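Local atomic coordinates of SusD homolog (Bacteroides ovatus, PDB entry 4F53), a protein that probably binds glycans, perhaps mucin O-glycans, as a SusD-like outer-membrane lipoprotein with a TPR-like helical fold. Residues 59-64 and 443-448; 280-285 and 437-442; 168-173 and 188-193. All coordinates share one frame; numbering follows the deposited sequence.

Interaction 1. Residues 59-64 and 443-448; sequences SGYVAD and MESWTE
The Tyr61 ring, edge to face with Phe439, is met obliquely by Ser445 at its phenol end, while the indole of Trp446 extends away and that residue contributes its backbone and CB to this join between the end of helix 44-58 and helix 442-452 of the SusD-type helical fold. Helix 44-58 closes in a Schellman motif: Gly60, with a phi of 90°, makes the turn, and a beta carbon there would be pressed against the carbonyl oxygen of Ser59, which suits glycine. Beyond it Tyr61 reaches helix 442-452, and its OH lies 2.6 Å from Ser445 OG, within hydrogen-bonding distance. The same phenol oxygen bonds the carbonyl of Trp435, which satisfies a buried hydroxyl. Serine suits position 445, being small enough to sit beside the ring, with Ser445 CB 3.7 Å from Tyr61 CZ. Small size matters equally at Ser59, whose CA lies just 4.0 Å from that of Trp446. Its OG, turned between the backbone N and the carbonyl carbon (chi1 60°), bonds back to Ala55 O, which leaves the methylene to pack. Ser59 CB thus rests 3.8 Å from Trp446 N and 3.9 Å from Ser445 CB.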
ATOM      1  N   SER A  59      -6.791   2.416  -2.375  1.00 26.66           N
ATOM      2  CA  SER A  59      -6.203   1.333  -3.186  1.00 25.72           C
ATOM      3  C   SER A  59      -7.234   0.527  -3.997  1.00 29.41           C
ATOM      4  O   SER A  59      -6.849  -0.208  -4.905  1.00 30.31           O
ATOM      5  CB  SER A  59      -5.454   0.344  -2.305  1.00 25.71           C
ATOM      6  OG  SER A  59      -6.358  -0.220  -1.373  1.00 29.50           O
ATOM      7  N   GLY A  60      -8.495   0.602  -3.605  1.00 26.42           N
ATOM      8  CA  GLY A  60      -9.566  -0.172  -4.207  1.00 26.73           C
ATOM      9  C   GLY A  60      -9.785  -1.517  -3.545  1.00 30.65           C
ATOM     10  O   GLY A  60     -10.522  -2.348  -4.087  1.00 32.59           O
ATOM     11  N   TYR A  61      -9.129  -1.778  -2.395  1.00 26.19           N
ATOM     12  CA  TYR A  61      -9.241  -3.091  -1.706  1.00 25.67           C
ATOM     13  C   TYR A  61     -10.384  -3.175  -0.681  1.00 29.99           C
ATOM     14  O   TYR A  61     -10.965  -4.240  -0.509  1.00 28.26           O
ATOM     15  CB  TYR A  61      -7.959  -3.427  -0.924  1.00 24.95           C
ATOM     16  CG  TYR A  61      -6.707  -3.732  -1.722  1.00 23.76           C
ATOM     17  CD1 TYR A  61      -6.781  -4.367  -2.964  1.00 24.91           C
ATOM     18  CD2 TYR A  61      -5.443  -3.522  -1.175  1.00 21.84           C
ATOM     19  CE1 TYR A  61      -5.628  -4.698  -3.677  1.00 20.69           C
ATOM     20  CE2 TYR A  61      -4.288  -3.815  -1.895  1.00 21.33           C
ATOM     21  CZ  TYR A  61      -4.388  -4.428  -3.134  1.00 23.35           C
ATOM     22  OH  TYR A  61      -3.252  -4.752  -3.824  1.00 24.31           O
ATOM     23  N   VAL A  62     -10.643  -2.073   0.057  1.00 27.72           N
ATOM     24  CA  VAL A  62     -11.560  -2.125   1.195  1.00 27.27           C
ATOM     25  C   VAL A  62     -12.735  -1.211   1.025  1.00 30.62           C
ATOM     26  O   VAL A  62     -12.579  -0.077   0.591  1.00 28.97           O
ATOM     27  CB  VAL A  62     -10.793  -1.782   2.523  1.00 30.11           C
ATOM     28  CG1 VAL A  62     -11.718  -1.834   3.740  1.00 31.70           C
ATOM     29  CG2 VAL A  62      -9.612  -2.719   2.727  1.00 28.94           C
ATOM     30  N   ALA A  63     -13.917  -1.693   1.465  1.00 27.29           N
ATOM     31  CA  ALA A  63     -15.114  -0.878   1.492  1.00 27.89           C
ATOM     32  C   ALA A  63     -15.547  -0.762   2.935  1.00 32.87           C
ATOM     33  O   ALA A  63     -15.879  -1.770   3.554  1.00 32.79           O
ATOM     34  CB  ALA A  63     -16.214  -1.500   0.641  1.00 28.97           C
ATOM     35  N   ASP A  64     -15.530   0.454   3.487  1.00 30.99           N
ATOM     36  CA  ASP A  64     -16.031   0.742   4.832  1.00 30.37           C
ATOM     37  C   ASP A  64     -17.496   0.290   4.910  1.00 35.74           C
ATOM     38  O   ASP A  64     -18.233   0.429   3.930  1.00 34.99           O
ATOM     39  CB  ASP A  64     -15.854   2.229   5.175  1.00 31.67           C
ATOM     40  CG  ASP A  64     -14.409   2.743   5.018  1.00 45.31           C
ATOM     41  OD1 ASP A  64     -13.461   2.011   5.431  1.00 46.05           O
ATOM     42  OD2 ASP A  64     -14.224   3.878   4.464  1.00 44.70           O
HETATM   43  N   MSE A 443      -1.464   0.647   0.946  1.00 25.06           N
HETATM   44  CA  MSE A 443      -0.592   1.824   0.834  1.00 23.93           C
HETATM   45  C   MSE A 443       0.184   1.767  -0.480  1.00 28.27           C
HETATM   46  O   MSE A 443       0.128   2.719  -1.275  1.00 27.80           O
HETATM   47  CB  MSE A 443       0.358   1.952   2.048  1.00 25.02           C
HETATM   48  CG  MSE A 443       1.148   3.287   2.063  1.00 29.52           C
HETATM   49 SE   MSE A 443      -0.022   4.882   2.061  0.75 35.92          SE
HETATM   50  CE  MSE A 443       0.821   5.919   0.616  1.00 31.17           C
ATOM     51  N   GLU A 444       0.802   0.610  -0.750  1.00 25.36           N
ATOM     52  CA  GLU A 444       1.584   0.382  -1.966  1.00 24.30           C
ATOM     53  C   GLU A 444       0.679   0.428  -3.192  1.00 27.30           C
ATOM     54  O   GLU A 444       1.051   1.066  -4.172  1.00 28.55           O
ATOM     55  CB  GLU A 444       2.386  -0.958  -1.903  1.00 23.59           C
ATOM     56  CG  GLU A 444       3.421  -1.099  -3.016  1.00 27.26           C
ATOM     57  CD  GLU A 444       4.366   0.068  -3.317  1.00 52.29           C
ATOM     58  OE1 GLU A 444       4.738   0.830  -2.391  1.00 48.04           O
ATOM     59  OE2 GLU A 444       4.748   0.211  -4.499  1.00 42.26           O
ATOM     60  N   SER A 445      -0.479  -0.236  -3.137  1.00 24.18           N
ATOM     61  CA  SER A 445      -1.414  -0.304  -4.280  1.00 24.30           C
ATOM     62  C   SER A 445      -2.075   1.045  -4.599  1.00 26.76           C
ATOM     63  O   SER A 445      -2.360   1.290  -5.768  1.00 26.68           O
ATOM     64  CB  SER A 445      -2.475  -1.380  -4.070  1.00 24.10           C
ATOM     65  OG  SER A 445      -1.798  -2.617  -4.191  1.00 28.02           O
ATOM     66  N   TRP A 446      -2.284   1.913  -3.594  1.00 24.76           N
ATOM     67  CA  TRP A 446      -2.783   3.277  -3.821  1.00 25.42           C
ATOM     68  C   TRP A 446      -1.674   4.083  -4.566  1.00 30.55           C
ATOM     69  O   TRP A 446      -1.937   4.757  -5.571  1.00 30.84           O
ATOM     70  CB  TRP A 446      -3.204   3.978  -2.491  1.00 24.29           C
ATOM     71  CG  TRP A 446      -3.587   5.435  -2.665  1.00 25.52           C
ATOM     72  CD1 TRP A 446      -4.273   5.982  -3.716  1.00 28.41           C
ATOM     73  CD2 TRP A 446      -3.312   6.525  -1.756  1.00 25.98           C
ATOM     74  NE1 TRP A 446      -4.449   7.336  -3.517  1.00 28.62           N
ATOM     75  CE2 TRP A 446      -3.844   7.703  -2.341  1.00 29.78           C
ATOM     76  CE3 TRP A 446      -2.643   6.627  -0.510  1.00 26.91           C
ATOM     77  CZ2 TRP A 446      -3.762   8.963  -1.711  1.00 28.88           C
ATOM     78  CZ3 TRP A 446      -2.552   7.875   0.106  1.00 28.56           C
ATOM     79  CH2 TRP A 446      -3.101   9.025  -0.491  1.00 29.57           C
ATOM     80  N   THR A 447      -0.427   3.954  -4.114  1.00 27.84           N
ATOM     81  CA  THR A 447       0.696   4.644  -4.755  1.00 28.21           C
ATOM     82  C   THR A 447       0.826   4.175  -6.234  1.00 30.79           C
ATOM     83  O   THR A 447       1.033   4.990  -7.127  1.00 31.27           O
ATOM     84  CB  THR A 447       1.977   4.396  -3.939  1.00 32.50           C
ATOM     85  OG1 THR A 447       1.802   4.946  -2.627  1.00 32.58           O
ATOM     86  CG2 THR A 447       3.189   4.985  -4.575  1.00 26.23           C
ATOM     87  N   GLU A 448       0.668   2.881  -6.478  1.00 25.80           N
ATOM     88  CA  GLU A 448       0.827   2.318  -7.823  1.00 25.19           C
ATOM     89  C   GLU A 448      -0.346   2.676  -8.737  1.00 28.06           C
ATOM     90  O   GLU A 448      -0.147   2.855  -9.935  1.00 27.10           O
ATOM     91  CB  GLU A 448       1.081   0.790  -7.741  1.00 25.18           C
ATOM     92  CG  GLU A 448       2.503   0.542  -7.214  1.00 33.92           C
ATOM     93  CD  GLU A 448       3.614   1.117  -8.086  1.00 43.24           C
ATOM     94  OE1 GLU A 448       3.976   0.433  -9.065  1.00 40.41           O
ATOM     95  OE2 GLU A 448       4.069   2.264  -7.850  1.00 38.14           O
TER

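Interaction 2. Residues 280-285 and 437-442; sequences EAYYDK and ANFPNG
Tyr282, in the last turn of helix 279-282, and Phe439, in the turn that follows helix 423-438, bring their backbones no closer than 8.1 Å between CA atoms, and their rings fill the interval. The motif is an offset aromatic stack, with centroids 4.8 Å apart and planes inclined at 28°, buried in the helical SusD-type fold. Phe439 CD2 lies over one face of the Tyr282 ring, displaced toward its rim, and the two side chains run antiparallel alongside one another. Phe439 CB adds to the overlap, 3.7 Å from Tyr282 CE2. With CG anti to the backbone N (chi1 174°), the phenylalanine is thrown out from its loop toward the tyrosine. The peptide bond that follows is cis, and Pro440 CB sits 3.9 Å above the centre of the Phe439 ring, so the aromatic group packs on its own neighbour as well. Tyrosine suits position 282 because its length carries the hydroxyl past the stack to the end of helix 423-438, where it hydrogen-bonds the carbonyl of Ile436. A leucine in place of Tyr282 would probably leave that carbonyl without this partner and one side of the Phe439 ring less closely covered. Leu267 and Ile263 also border the phenylalanine. After the cis-proline the chain bends through an inverse gamma turn centred on Asn441, the N-cap of helix 442-452, and Gly442 N bonds Pro440 O at 2.9 Å.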
ATOM      1  N   GLU A 280     -10.688 -17.804  -2.319  1.00 37.84           N
ATOM      2  CA  GLU A 280     -10.786 -18.615  -1.112  1.00 38.81           C
ATOM      3  C   GLU A 280      -9.607 -18.329  -0.173  1.00 38.80           C
ATOM      4  O   GLU A 280      -9.763 -18.491   1.025  1.00 37.92           O
ATOM      5  CB  GLU A 280     -10.926 -20.127  -1.429  1.00 42.13           C
ATOM      6  CG  GLU A 280      -9.715 -20.776  -2.102  1.00 64.58           C
ATOM      7  CD  GLU A 280      -9.915 -21.877  -3.145  1.00 94.99           C
ATOM      8  OE1 GLU A 280     -10.873 -22.673  -3.002  1.00 97.46           O
ATOM      9  OE2 GLU A 280      -9.059 -21.990  -4.061  1.00 70.82           O
ATOM     10  N   ALA A 281      -8.461 -17.843  -0.680  1.00 33.51           N
ATOM     11  CA  ALA A 281      -7.377 -17.549   0.250  1.00 32.88           C
ATOM     12  C   ALA A 281      -7.566 -16.185   0.930  1.00 36.08           C
ATOM     13  O   ALA A 281      -7.132 -16.005   2.060  1.00 37.58           O
ATOM     14  CB  ALA A 281      -6.031 -17.614  -0.454  1.00 33.22           C
ATOM     15  N   TYR A 282      -8.221 -15.231   0.256  1.00 31.25           N
ATOM     16  CA  TYR A 282      -8.381 -13.838   0.711  1.00 28.47           C
ATOM     17  C   TYR A 282      -9.639 -13.574   1.506  1.00 29.49           C
ATOM     18  O   TYR A 282      -9.611 -12.798   2.462  1.00 26.60           O
ATOM     19  CB  TYR A 282      -8.426 -12.887  -0.500  1.00 28.45           C
ATOM     20  CG  TYR A 282      -7.141 -12.693  -1.266  1.00 29.59           C
ATOM     21  CD1 TYR A 282      -5.976 -13.373  -0.905  1.00 31.82           C
ATOM     22  CD2 TYR A 282      -7.067 -11.786  -2.316  1.00 28.13           C
ATOM     23  CE1 TYR A 282      -4.767 -13.130  -1.556  1.00 31.56           C
ATOM     24  CE2 TYR A 282      -5.865 -11.546  -2.979  1.00 28.04           C
ATOM     25  CZ  TYR A 282      -4.722 -12.228  -2.600  1.00 33.34           C
ATOM     26  OH  TYR A 282      -3.543 -12.019  -3.253  1.00 30.34           O
ATOM     27  N   TYR A 283     -10.770 -14.127   1.062  1.00 26.06           N
ATOM     28  CA  TYR A 283     -12.006 -13.774   1.719  1.00 25.60           C
ATOM     29  C   TYR A 283     -13.047 -14.862   1.607  1.00 31.08           C
ATOM     30  O   TYR A 283     -12.819 -15.880   0.970  1.00 30.70           O
ATOM     31  CB  TYR A 283     -12.544 -12.429   1.137  1.00 26.18           C
ATOM     32  CG  TYR A 283     -12.449 -12.273  -0.373  1.00 26.82           C
ATOM     33  CD1 TYR A 283     -13.316 -12.956  -1.222  1.00 28.63           C
ATOM     34  CD2 TYR A 283     -11.510 -11.418  -0.949  1.00 26.51           C
ATOM     35  CE1 TYR A 283     -13.237 -12.810  -2.605  1.00 29.43           C
ATOM     36  CE2 TYR A 283     -11.408 -11.283  -2.330  1.00 27.11           C
ATOM     37  CZ  TYR A 283     -12.290 -11.962  -3.152  1.00 33.72           C
ATOM     38  OH  TYR A 283     -12.263 -11.768  -4.505  1.00 33.24           O
ATOM     39  N   ASP A 284     -14.210 -14.629   2.230  1.00 30.35           N
ATOM     40  CA  ASP A 284     -15.313 -15.571   2.249  1.00 31.79           C
ATOM     41  C   ASP A 284     -16.456 -15.126   1.364  1.00 35.45           C
ATOM     42  O   ASP A 284     -16.534 -13.972   0.971  1.00 33.92           O
ATOM     43  CB  ASP A 284     -15.833 -15.720   3.690  1.00 35.13           C
ATOM     44  CG  ASP A 284     -14.958 -16.560   4.601  1.00 43.86           C
ATOM     45  OD1 ASP A 284     -14.576 -17.664   4.193  1.00 43.89           O
ATOM     46  OD2 ASP A 284     -14.774 -16.168   5.770  1.00 49.58           O
ATOM     47  N   LYS A 285     -17.382 -16.050   1.093  1.00 34.25           N
ATOM     48  CA  LYS A 285     -18.606 -15.731   0.373  1.00 33.83           C
ATOM     49  C   LYS A 285     -19.491 -14.876   1.302  1.00 35.62           C
ATOM     50  O   LYS A 285     -19.277 -14.813   2.526  1.00 32.62           O
ATOM     51  CB  LYS A 285     -19.324 -17.003  -0.100  1.00 36.39           C
ATOM     52  CG  LYS A 285     -18.507 -17.778  -1.128  1.00 37.30           C
ATOM     53  CD  LYS A 285     -19.364 -18.713  -1.932  1.00 39.05           C
ATOM     54  CE  LYS A 285     -18.510 -19.594  -2.810  1.00 51.06           C
ATOM     55  NZ  LYS A 285     -19.324 -20.612  -3.520  1.00 67.66           N
ATOM     56  N   ALA A 437      -2.259  -9.595  -6.370  1.00 22.01           N
ATOM     57  CA  ALA A 437      -1.246 -10.243  -5.546  1.00 22.14           C
ATOM     58  C   ALA A 437      -0.860  -9.442  -4.278  1.00 25.94           C
ATOM     59  O   ALA A 437      -0.483 -10.058  -3.287  1.00 26.70           O
ATOM     60  CB  ALA A 437       0.002 -10.518  -6.370  1.00 22.43           C
ATOM     61  N   ASN A 438      -0.927  -8.107  -4.314  1.00 22.36           N
ATOM     62  CA  ASN A 438      -0.472  -7.271  -3.201  1.00 23.68           C
ATOM     63  C   ASN A 438      -1.513  -7.037  -2.141  1.00 28.61           C
ATOM     64  O   ASN A 438      -1.196  -6.428  -1.119  1.00 27.91           O
ATOM     65  CB  ASN A 438       0.101  -5.932  -3.670  1.00 25.86           C
ATOM     66  CG  ASN A 438       1.564  -5.798  -3.362  1.00 40.88           C
ATOM     67  OD1 ASN A 438       2.142  -6.629  -2.667  1.00 33.32           O
ATOM     68  ND2 ASN A 438       2.205  -4.757  -3.882  1.00 32.89           N
ATOM     69  N   PHE A 439      -2.719  -7.577  -2.305  1.00 26.84           N
ATOM     70  CA  PHE A 439      -3.699  -7.498  -1.232  1.00 26.33           C
ATOM     71  C   PHE A 439      -3.073  -8.113   0.063  1.00 29.90           C
ATOM     72  O   PHE A 439      -2.416  -9.138  -0.061  1.00 29.04           O
ATOM     73  CB  PHE A 439      -4.968  -8.260  -1.642  1.00 28.06           C
ATOM     74  CG  PHE A 439      -6.005  -8.355  -0.540  1.00 28.40           C
ATOM     75  CD1 PHE A 439      -6.950  -7.349  -0.365  1.00 29.70           C
ATOM     76  CD2 PHE A 439      -6.030  -9.446   0.322  1.00 28.26           C
ATOM     77  CE1 PHE A 439      -7.906  -7.435   0.656  1.00 31.32           C
ATOM     78  CE2 PHE A 439      -6.978  -9.525   1.351  1.00 31.60           C
ATOM     79  CZ  PHE A 439      -7.911  -8.527   1.509  1.00 29.50           C
ATOM     80  N   PRO A 440      -3.228  -7.541   1.291  1.00 26.39           N
ATOM     81  CA  PRO A 440      -4.000  -6.340   1.675  1.00 26.13           C
ATOM     82  C   PRO A 440      -3.145  -5.047   1.805  1.00 29.35           C
ATOM     83  O   PRO A 440      -3.512  -4.143   2.557  1.00 28.09           O
ATOM     84  CB  PRO A 440      -4.575  -6.773   3.047  1.00 27.67           C
ATOM     85  CG  PRO A 440      -3.461  -7.589   3.667  1.00 30.90           C
ATOM     86  CD  PRO A 440      -2.660  -8.190   2.493  1.00 26.67           C
ATOM     87  N   ASN A 441      -2.015  -4.961   1.083  1.00 28.17           N
ATOM     88  CA  ASN A 441      -1.093  -3.818   1.128  1.00 27.92           C
ATOM     89  C   ASN A 441      -1.622  -2.638   0.310  1.00 30.44           C
ATOM     90  O   ASN A 441      -1.099  -2.345  -0.770  1.00 30.14           O
ATOM     91  CB  ASN A 441       0.321  -4.208   0.648  1.00 23.69           C
ATOM     92  CG  ASN A 441       1.372  -3.148   0.959  1.00 41.78           C
ATOM     93  OD1 ASN A 441       1.081  -2.056   1.497  1.00 33.86           O
ATOM     94  ND2 ASN A 441       2.620  -3.446   0.638  1.00 32.61           N
ATOM     95  N   GLY A 442      -2.624  -1.948   0.857  1.00 25.80           N
ATOM     96  CA  GLY A 442      -3.259  -0.823   0.185  1.00 24.72           C
ATOM     97  C   GLY A 442      -2.395   0.395   0.002  1.00 28.68           C
ATOM     98  O   GLY A 442      -2.584   1.140  -0.964  1.00 29.54           O
TER

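Interaction 3. Residues 168-173 and 188-193; sequences TVLGKF and GNTSAW
Leu170 and Thr190 cross obliquely where the end of helix 152-173 lies against the start of helix 190-207, their CA atoms 6.3 Å apart. Each uses its branches separately. Leu170 CD2 meets the Thr190 methyl, CG2, at 3.8 Å, whereas Leu170 CD1 reaches one turn further along the partner helix, 4.0 Å from Trp193 CB and 3.5 Å from Trp193 O. Leucine fits here because its fork can straddle two residues three apart on the same helical face. The threonine is divided by character: CG2 stands anti to its own backbone N and enters the apolar contact, while OG1, beside that N (chi1 -48°), hydrogen-bonds the carbonyl of Gln176 in the connecting loop. The methyl also packs on Phe173 CB at 3.7 Å and on Leu170 O at 3.6 Å. Phe173 contributes its CB alone, for its ring swings away and lies edge-on beside Val169 C of its own helix. Trp193 likewise offers its base and sends the indole elsewhere, with NE1 bonded to Asp183 and Tyr186 and Phe196 edge to face with it. Leu111 of helix 110-131 adds a further neighbour to Leu170. Where the second helix starts, Gly188 tolerates a positive phi and Asn189 takes the N-cap position; Ser191 OG donates to Asn189 OD1 at 2.8 Å. Two consecutive helices, joined by a helix-free loop and packed through apolar branches, form a helical hairpin, the kind of arrangement from which TPR-like folds are built.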
ATOM      1  N   THR A 168      25.288  -1.980   1.091  1.00 38.89           N
ATOM      2  CA  THR A 168      26.727  -2.250   1.257  1.00 39.87           C
ATOM      3  C   THR A 168      26.981  -2.866   2.645  1.00 44.43           C
ATOM      4  O   THR A 168      27.658  -3.883   2.731  1.00 45.52           O
ATOM      5  CB  THR A 168      27.543  -0.963   1.024  1.00 49.32           C
ATOM      6  OG1 THR A 168      27.330  -0.536  -0.331  1.00 47.77           O
ATOM      7  CG2 THR A 168      29.053  -1.147   1.285  1.00 49.28           C
ATOM      8  N   VAL A 169      26.400  -2.285   3.715  1.00 41.82           N
ATOM      9  CA  VAL A 169      26.538  -2.787   5.088  1.00 42.47           C
ATOM     10  C   VAL A 169      25.923  -4.208   5.205  1.00 46.45           C
ATOM     11  O   VAL A 169      26.584  -5.105   5.708  1.00 48.30           O
ATOM     12  CB  VAL A 169      25.941  -1.805   6.132  1.00 44.99           C
ATOM     13  CG1 VAL A 169      25.852  -2.441   7.520  1.00 45.02           C
ATOM     14  CG2 VAL A 169      26.755  -0.513   6.185  1.00 45.51           C
ATOM     15  N   LEU A 170      24.716  -4.419   4.693  1.00 41.49           N
ATOM     16  CA  LEU A 170      24.052  -5.724   4.790  1.00 41.07           C
ATOM     17  C   LEU A 170      24.793  -6.823   3.998  1.00 49.27           C
ATOM     18  O   LEU A 170      24.792  -7.985   4.432  1.00 50.44           O
ATOM     19  CB  LEU A 170      22.602  -5.636   4.340  1.00 38.60           C
ATOM     20  CG  LEU A 170      21.665  -4.778   5.198  1.00 42.22           C
ATOM     21  CD1 LEU A 170      20.305  -4.680   4.558  1.00 39.71           C
ATOM     22  CD2 LEU A 170      21.558  -5.304   6.626  1.00 43.88           C
ATOM     23  N   GLY A 171      25.403  -6.433   2.866  1.00 45.17           N
ATOM     24  CA  GLY A 171      26.205  -7.295   2.002  1.00 45.79           C
ATOM     25  C   GLY A 171      27.454  -7.829   2.680  1.00 53.37           C
ATOM     26  O   GLY A 171      27.729  -9.027   2.576  1.00 53.98           O
ATOM     27  N   LYS A 172      28.205  -6.944   3.404  1.00 53.07           N
ATOM     28  CA  LYS A 172      29.436  -7.354   4.069  0.50 55.88           C
ATOM     29  C   LYS A 172      29.159  -8.288   5.257  1.00 62.22           C
ATOM     30  O   LYS A 172      30.006  -9.126   5.542  1.00 62.90           O
ATOM     31  CB  LYS A 172      30.334  -6.162   4.460  0.50 60.18           C
ATOM     32  CG  LYS A 172      29.874  -5.289   5.615  0.50 74.06           C
ATOM     33  CD  LYS A 172      30.835  -4.123   5.779  0.50 81.69           C
ATOM     34  CE  LYS A 172      30.906  -3.616   7.191  0.50 90.33           C
ATOM     35  NZ  LYS A 172      31.617  -4.558   8.097  0.50 98.10           N
ATOM     36  N   PHE A 173      27.972  -8.208   5.902  1.00 61.44           N
ATOM     37  CA  PHE A 173      27.615  -9.145   6.981  1.00 62.56           C
ATOM     38  C   PHE A 173      27.269 -10.518   6.390  1.00 71.32           C
ATOM     39  O   PHE A 173      27.348 -11.518   7.088  1.00 73.30           O
ATOM     40  CB  PHE A 173      26.495  -8.607   7.883  1.00 62.58           C
ATOM     41  CG  PHE A 173      27.033  -7.537   8.797  1.00 64.74           C
ATOM     42  CD1 PHE A 173      27.702  -7.871   9.967  1.00 69.28           C
ATOM     43  CD2 PHE A 173      26.953  -6.198   8.447  1.00 65.97           C
ATOM     44  CE1 PHE A 173      28.261  -6.883  10.775  1.00 71.21           C
ATOM     45  CE2 PHE A 173      27.522  -5.213   9.253  1.00 69.99           C
ATOM     46  CZ  PHE A 173      28.168  -5.561  10.412  1.00 69.85           C
ATOM     47  N   GLY A 188      16.591 -12.334  12.321  1.00 40.64           N
ATOM     48  CA  GLY A 188      18.019 -12.046  12.341  1.00 41.16           C
ATOM     49  C   GLY A 188      18.800 -12.495  11.120  1.00 46.13           C
ATOM     50  O   GLY A 188      20.023 -12.389  11.130  1.00 47.37           O
ATOM     51  N   ASN A 189      18.117 -12.982  10.050  1.00 40.30           N
ATOM     52  CA  ASN A 189      18.793 -13.401   8.827  1.00 39.91           C
ATOM     53  C   ASN A 189      19.137 -12.158   7.971  1.00 44.23           C
ATOM     54  O   ASN A 189      18.300 -11.676   7.211  1.00 41.78           O
ATOM     55  CB  ASN A 189      17.930 -14.409   8.059  1.00 39.10           C
ATOM     56  CG  ASN A 189      18.538 -14.991   6.798  1.00 57.15           C
ATOM     57  OD1 ASN A 189      19.702 -14.777   6.468  1.00 53.16           O
ATOM     58  ND2 ASN A 189      17.743 -15.746   6.054  1.00 53.46           N
ATOM     59  N   THR A 190      20.393 -11.664   8.094  1.00 42.62           N
ATOM     60  CA  THR A 190      20.911 -10.468   7.404  1.00 41.66           C
ATOM     61  C   THR A 190      20.793 -10.565   5.870  1.00 43.63           C
ATOM     62  O   THR A 190      20.500  -9.553   5.227  1.00 41.23           O
ATOM     63  CB  THR A 190      22.366 -10.195   7.826  1.00 49.41           C
ATOM     64  OG1 THR A 190      22.441 -10.252   9.251  1.00 53.60           O
ATOM     65  CG2 THR A 190      22.866  -8.833   7.377  1.00 44.83           C
ATOM     66  N   SER A 191      21.020 -11.759   5.293  1.00 40.54           N
ATOM     67  CA  SER A 191      20.961 -11.964   3.832  1.00 38.97           C
ATOM     68  C   SER A 191      19.523 -11.767   3.297  1.00 40.43           C
ATOM     69  O   SER A 191      19.344 -11.324   2.170  1.00 39.99           O
ATOM     70  CB  SER A 191      21.500 -13.344   3.460  1.00 41.68           C
ATOM     71  OG  SER A 191      20.630 -14.383   3.875  1.00 50.81           O
ATOM     72  N   ALA A 192      18.512 -12.075   4.119  1.00 36.64           N
ATOM     73  CA  ALA A 192      17.105 -11.844   3.788  1.00 34.33           C
ATOM     74  C   ALA A 192      16.807 -10.319   3.746  1.00 36.35           C
ATOM     75  O   ALA A 192      16.048  -9.874   2.896  1.00 34.97           O
ATOM     76  CB  ALA A 192      16.209 -12.545   4.791  1.00 34.33           C
ATOM     77  N   TRP A 193      17.469  -9.531   4.617  1.00 34.18           N
ATOM     78  CA  TRP A 193      17.369  -8.070   4.698  1.00 32.81           C
ATOM     79  C   TRP A 193      18.070  -7.411   3.521  1.00 35.61           C
ATOM     80  O   TRP A 193      17.634  -6.353   3.076  1.00 35.77           O
ATOM     81  CB  TRP A 193      17.934  -7.548   6.042  1.00 31.72           C
ATOM     82  CG  TRP A 193      16.938  -7.690   7.151  1.00 31.68           C
ATOM     83  CD1 TRP A 193      17.049  -8.485   8.253  1.00 35.33           C
ATOM     84  CD2 TRP A 193      15.645  -7.061   7.236  1.00 30.19           C
ATOM     85  NE1 TRP A 193      15.917  -8.379   9.030  1.00 34.32           N
ATOM     86  CE2 TRP A 193      15.020  -7.550   8.404  1.00 33.82           C
ATOM     87  CE3 TRP A 193      14.913  -6.199   6.385  1.00 30.02           C
ATOM     88  CZ2 TRP A 193      13.727  -7.167   8.775  1.00 31.50           C
ATOM     89  CZ3 TRP A 193      13.627  -5.827   6.752  1.00 29.87           C
ATOM     90  CH2 TRP A 193      13.058  -6.289   7.942  1.00 30.72           C
TER

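How the interactions relate
From the N terminus, the chain first lays down 59-64, whose partner comes 379 residues later, so interaction 1 closes a very long loop around both other contacts. Within it, interaction 3 closes first and locally, pairing consecutive helices 152-173 and 190-207 across a short connection. Interaction 2 follows in series, opening at 280-285 and closing at 437-442, immediately before 443-448 completes interaction 1. No contacts cross. Interactions 1 and 2 touch, with Tyr61 OH 3.3 Å from Phe439 N, and together tie the end of helix 44-58 and strand 62-64 to helices 279-282, 423-438 and 442-452 in the interior of the molecule, interaction 1 closer to its centre. Interaction 3 lies apart, its centre about 31 Å from the other two centres.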